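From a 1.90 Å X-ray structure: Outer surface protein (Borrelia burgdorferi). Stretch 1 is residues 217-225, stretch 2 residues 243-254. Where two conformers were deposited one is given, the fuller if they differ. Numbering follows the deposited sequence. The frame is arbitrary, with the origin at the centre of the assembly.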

# COMPACT_ATOMS: atom_id res chain seq x y z
N ALA A 217 -3.02 11.46 -12.38
CA ALA A 217 -3.65 10.44 -11.55
C ALA A 217 -4.38 11.03 -10.34
O ALA A 217 -5.47 10.59 -9.99
CB ALA A 217 -2.60 9.42 -11.09
N PHE A 218 -3.76 11.99 -9.65
CA PHE A 218 -4.41 12.54 -8.47
C PHE A 218 -5.57 13.45 -8.84
O PHE A 218 -6.47 13.65 -8.03
CB PHE A 218 -3.40 13.31 -7.62
CG PHE A 218 -2.32 12.43 -7.03
CD1 PHE A 218 -2.62 11.12 -6.64
CD2 PHE A 218 -1.03 12.91 -6.84
CE1 PHE A 218 -1.62 10.31 -6.07
CE2 PHE A 218 -0.03 12.11 -6.28
CZ PHE A 218 -0.34 10.80 -5.88
N GLU A 219 -5.57 14.02 -10.04
CA GLU A 219 -6.72 14.83 -10.45
C GLU A 219 -7.97 13.98 -10.62
O GLU A 219 -9.09 14.50 -10.47
CB GLU A 219 -6.40 15.58 -11.75
CG GLU A 219 -7.39 16.69 -12.06
CD GLU A 219 -6.87 17.64 -13.13
OE1 GLU A 219 -6.17 17.16 -14.04
OE2 GLU A 219 -7.15 18.85 -13.05
N LEU A 220 -7.82 12.70 -10.91
CA LEU A 220 -8.93 11.83 -11.26
C LEU A 220 -9.65 11.24 -10.05
O LEU A 220 -10.63 10.51 -10.23
CB LEU A 220 -8.44 10.68 -12.16
CG LEU A 220 -7.98 11.16 -13.54
CD1 LEU A 220 -7.31 9.99 -14.25
CD2 LEU A 220 -9.19 11.66 -14.30
N LEU A 221 -9.17 11.50 -8.84
CA LEU A 221 -9.74 10.88 -7.65
C LEU A 221 -10.00 11.92 -6.57
O LEU A 221 -9.35 12.97 -6.54
CB LEU A 221 -8.81 9.79 -7.11
CG LEU A 221 -8.53 8.61 -8.03
CD1 LEU A 221 -7.38 7.82 -7.47
CD2 LEU A 221 -9.79 7.73 -8.13
N ASP A 222 -10.95 11.62 -5.69
CA ASP A 222 -11.10 12.31 -4.42
C ASP A 222 -10.37 11.52 -3.34
O ASP A 222 -9.99 10.37 -3.53
CB ASP A 222 -12.57 12.42 -4.01
CG ASP A 222 -13.36 13.35 -4.91
OD1 ASP A 222 -12.73 14.18 -5.59
OD2 ASP A 222 -14.61 13.25 -4.90
N VAL A 223 -10.21 12.14 -2.17
CA VAL A 223 -9.63 11.42 -1.03
C VAL A 223 -10.55 10.27 -0.65
O VAL A 223 -11.77 10.44 -0.55
CB VAL A 223 -9.41 12.40 0.13
CG1 VAL A 223 -8.93 11.64 1.37
CG2 VAL A 223 -8.38 13.45 -0.27
N ILE A 224 -9.98 9.08 -0.47
CA ILE A 224 -10.78 7.88 -0.22
C ILE A 224 -10.75 7.45 1.24
O ILE A 224 -11.70 6.85 1.74
CB ILE A 224 -10.35 6.71 -1.13
CG1 ILE A 224 -9.09 6.02 -0.61
CG2 ILE A 224 -10.14 7.19 -2.56
CD1 ILE A 224 -8.64 4.85 -1.48
N SER A 225 -9.67 7.76 1.95
CA SER A 225 -9.59 7.36 3.35
C SER A 225 -10.13 8.47 4.27
O SER A 225 -11.25 8.95 4.09
CB SER A 225 -8.16 7.00 3.75
OG SER A 225 -7.36 8.15 3.97
N PRO A 243 -4.77 19.62 3.68
CA PRO A 243 -4.07 18.62 4.51
C PRO A 243 -4.59 17.20 4.32
O PRO A 243 -3.80 16.25 4.39
CB PRO A 243 -4.28 19.13 5.93
CG PRO A 243 -4.54 20.61 5.77
CD PRO A 243 -5.30 20.73 4.48
N GLU A 244 -5.90 17.03 4.09
CA GLU A 244 -6.43 15.68 3.85
C GLU A 244 -5.83 15.07 2.59
O GLU A 244 -5.48 13.89 2.57
CB GLU A 244 -7.96 15.71 3.76
CG GLU A 244 -8.66 16.05 5.05
CD GLU A 244 -10.15 16.18 4.84
OE1 GLU A 244 -10.58 17.21 4.26
OE2 GLU A 244 -10.89 15.24 5.21
N ALA A 245 -5.71 15.85 1.50
CA ALA A 245 -5.18 15.28 0.28
C ALA A 245 -3.68 15.05 0.39
O ALA A 245 -3.16 14.07 -0.17
CB ALA A 245 -5.51 16.16 -0.93
N GLU A 246 -2.94 15.96 1.04
CA GLU A 246 -1.52 15.70 1.23
C GLU A 246 -1.31 14.39 1.99
O GLU A 246 -0.44 13.58 1.63
CB GLU A 246 -0.87 16.86 1.99
CG GLU A 246 -0.94 18.19 1.26
CD GLU A 246 -0.67 19.39 2.17
OE1 GLU A 246 -0.43 19.18 3.38
OE2 GLU A 246 -0.73 20.54 1.68
N ASN A 247 -2.11 14.16 3.02
CA ASN A 247 -2.00 12.93 3.81
C ASN A 247 -2.21 11.70 2.93
O ASN A 247 -1.48 10.71 3.04
CB ASN A 247 -3.01 12.96 4.95
CG ASN A 247 -2.87 11.77 5.89
OD1 ASN A 247 -1.90 11.69 6.64
ND2 ASN A 247 -3.81 10.85 5.84
N GLU A 248 -3.21 11.74 2.05
CA GLU A 248 -3.51 10.57 1.23
C GLU A 248 -2.49 10.38 0.11
O GLU A 248 -2.11 9.23 -0.18
CB GLU A 248 -4.91 10.67 0.63
CG GLU A 248 -5.25 9.41 -0.17
CD GLU A 248 -6.67 8.94 -0.01
OE1 GLU A 248 -7.39 8.92 -1.02
OE2 GLU A 248 -7.07 8.61 1.12
N ARG A 249 -2.04 11.46 -0.54
CA ARG A 249 -0.93 11.30 -1.49
C ARG A 249 0.28 10.68 -0.81
O ARG A 249 1.01 9.89 -1.42
CB ARG A 249 -0.54 12.65 -2.11
CG ARG A 249 -1.67 13.32 -2.88
CD ARG A 249 -1.13 14.46 -3.72
NE ARG A 249 -0.60 15.59 -2.95
CZ ARG A 249 -1.31 16.66 -2.62
NH1 ARG A 249 -2.61 16.72 -2.95
NH2 ARG A 249 -0.74 17.67 -1.97
N ASN A 250 0.50 11.01 0.46
CA ASN A 250 1.66 10.44 1.12
C ASN A 250 1.51 8.94 1.38
O ASN A 250 2.53 8.26 1.55
CB ASN A 250 1.95 11.20 2.41
CG ASN A 250 2.82 12.42 2.16
OD1 ASN A 250 2.41 13.35 1.47
ND2 ASN A 250 4.02 12.41 2.71
N LYS A 251 0.28 8.41 1.40
CA LYS A 251 0.14 6.96 1.47
C LYS A 251 0.67 6.30 0.20
O LYS A 251 1.24 5.21 0.26
CB LYS A 251 -1.32 6.57 1.70
CG LYS A 251 -1.92 7.26 2.93
CD LYS A 251 -2.22 6.32 4.03
CE LYS A 251 -2.77 7.09 5.24
NZ LYS A 251 -1.72 7.24 6.28
N PHE A 252 0.44 6.92 -0.97
CA PHE A 252 1.02 6.37 -2.19
C PHE A 252 2.54 6.47 -2.16
O PHE A 252 3.24 5.54 -2.58
CB PHE A 252 0.50 7.08 -3.45
CG PHE A 252 1.05 6.50 -4.71
CD1 PHE A 252 0.61 5.25 -5.16
CD2 PHE A 252 2.07 7.15 -5.41
CE1 PHE A 252 1.14 4.67 -6.31
CE2 PHE A 252 2.62 6.57 -6.57
CZ PHE A 252 2.15 5.34 -7.03
N TYR A 253 3.08 7.58 -1.67
CA TYR A 253 4.54 7.70 -1.55
C TYR A 253 5.09 6.65 -0.60
O TYR A 253 6.18 6.09 -0.83
CB TYR A 253 4.92 9.10 -1.08
CG TYR A 253 4.37 10.21 -1.95
CD1 TYR A 253 4.13 10.00 -3.31
CD2 TYR A 253 4.06 11.47 -1.41
CE1 TYR A 253 3.59 11.01 -4.11
CE2 TYR A 253 3.52 12.49 -2.23
CZ TYR A 253 3.29 12.25 -3.56
OH TYR A 253 2.77 13.26 -4.37
N ALA A 254 4.36 6.37 0.49
CA ALA A 254 4.78 5.36 1.45
C ALA A 254 4.75 3.96 0.84
O ALA A 254 5.62 3.13 1.14
CB ALA A 254 3.90 5.41 2.69

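The apolar centre of this contact is built around Phe218, a buried residue whose CA-to-CB bond points toward the helix formed by residues 243-254. With chi1 at -65° (m), its ring reaches the side chains of Arg249, Phe252 and Tyr253. The backbones here are well separated, 7.9 Å between Phe218 CA and Arg249 CA, and a large flat side chain suits such a gap because it can fill the space and offer both a face and an edge to its neighbours.

The face is used by Arg249. Its CG lies 4.0 Å from the centroid of the Phe218 ring and only 11° off the ring normal, a CH-pi contact in which a methylene group sits almost squarely over the aromatic electrons. The closest atoms of the pair are Phe218 CD2 and Arg249 CD, 3.5 Å apart. Arginine suits this place because it is two things at once: the aliphatic part of its side chain packs against the ring, while the guanidinium group runs on to hydrogen bonds elsewhere in the structure, so that its burial leaves no nitrogen of that group unsatisfied.

At the ring edge, near its plane, stands Phe252, with Phe218 CZ 4.4 Å from Phe252 CD2, a loose apolar contact. Tyr253 leaves the helix sideways, but the end of its side chain comes nearer, bringing its OH within 3.6 Å of Phe218 CE2. That hydroxyl is hydrogen-bonded elsewhere, so tyrosine can add ring carbon to the apolar cluster without burying an unpaired polar group.

One step outward, the loop draws closer to the helix, and Val223 CA lies 6.0 Å from Ala245 CA. Small side chains fit this narrower spacing. Val223 points toward the helix, and its CG2 lies 3.7 Å from Ala245 CA and 4.0 Å from Ala245 CB; the single methyl of alanine lets the branched valine settle against the helix backbone, where CG2 is also 4.1 Å from Glu244 O. The other methyl of Val223, CG1, lies 3.6 Å from Glu248 OE2, where the packing meets the polar edge.

That edge is organised by Glu248, whose side chain extends toward the loop with chi1 at -177° (t) and chi2 off the usual wells at 140°. Its carboxylate accepts three hydrogen bonds: Ile224 N donates to Glu248 OE1 at 2.7 Å, with an angle of 164°, while Ser225 N and Ser225 OG each donate to Glu248 OE2 at 2.9 Å. Two successive backbone amides thus engage the two carboxylate oxygens, and the serine hydroxyl, with chi1 at 78° (p), adds a third donor. Glutamate suits the place because it is long enough to span from helix to loop and can accept several bonds at once, which compensates a buried charged group. Ile224 contributes mainly its amide; its side chain leaves sideways and is largely exposed, though CG1 approaches Glu248 OE1 at 3.4 Å. Altogether the two stretches bury 436 Å² between them.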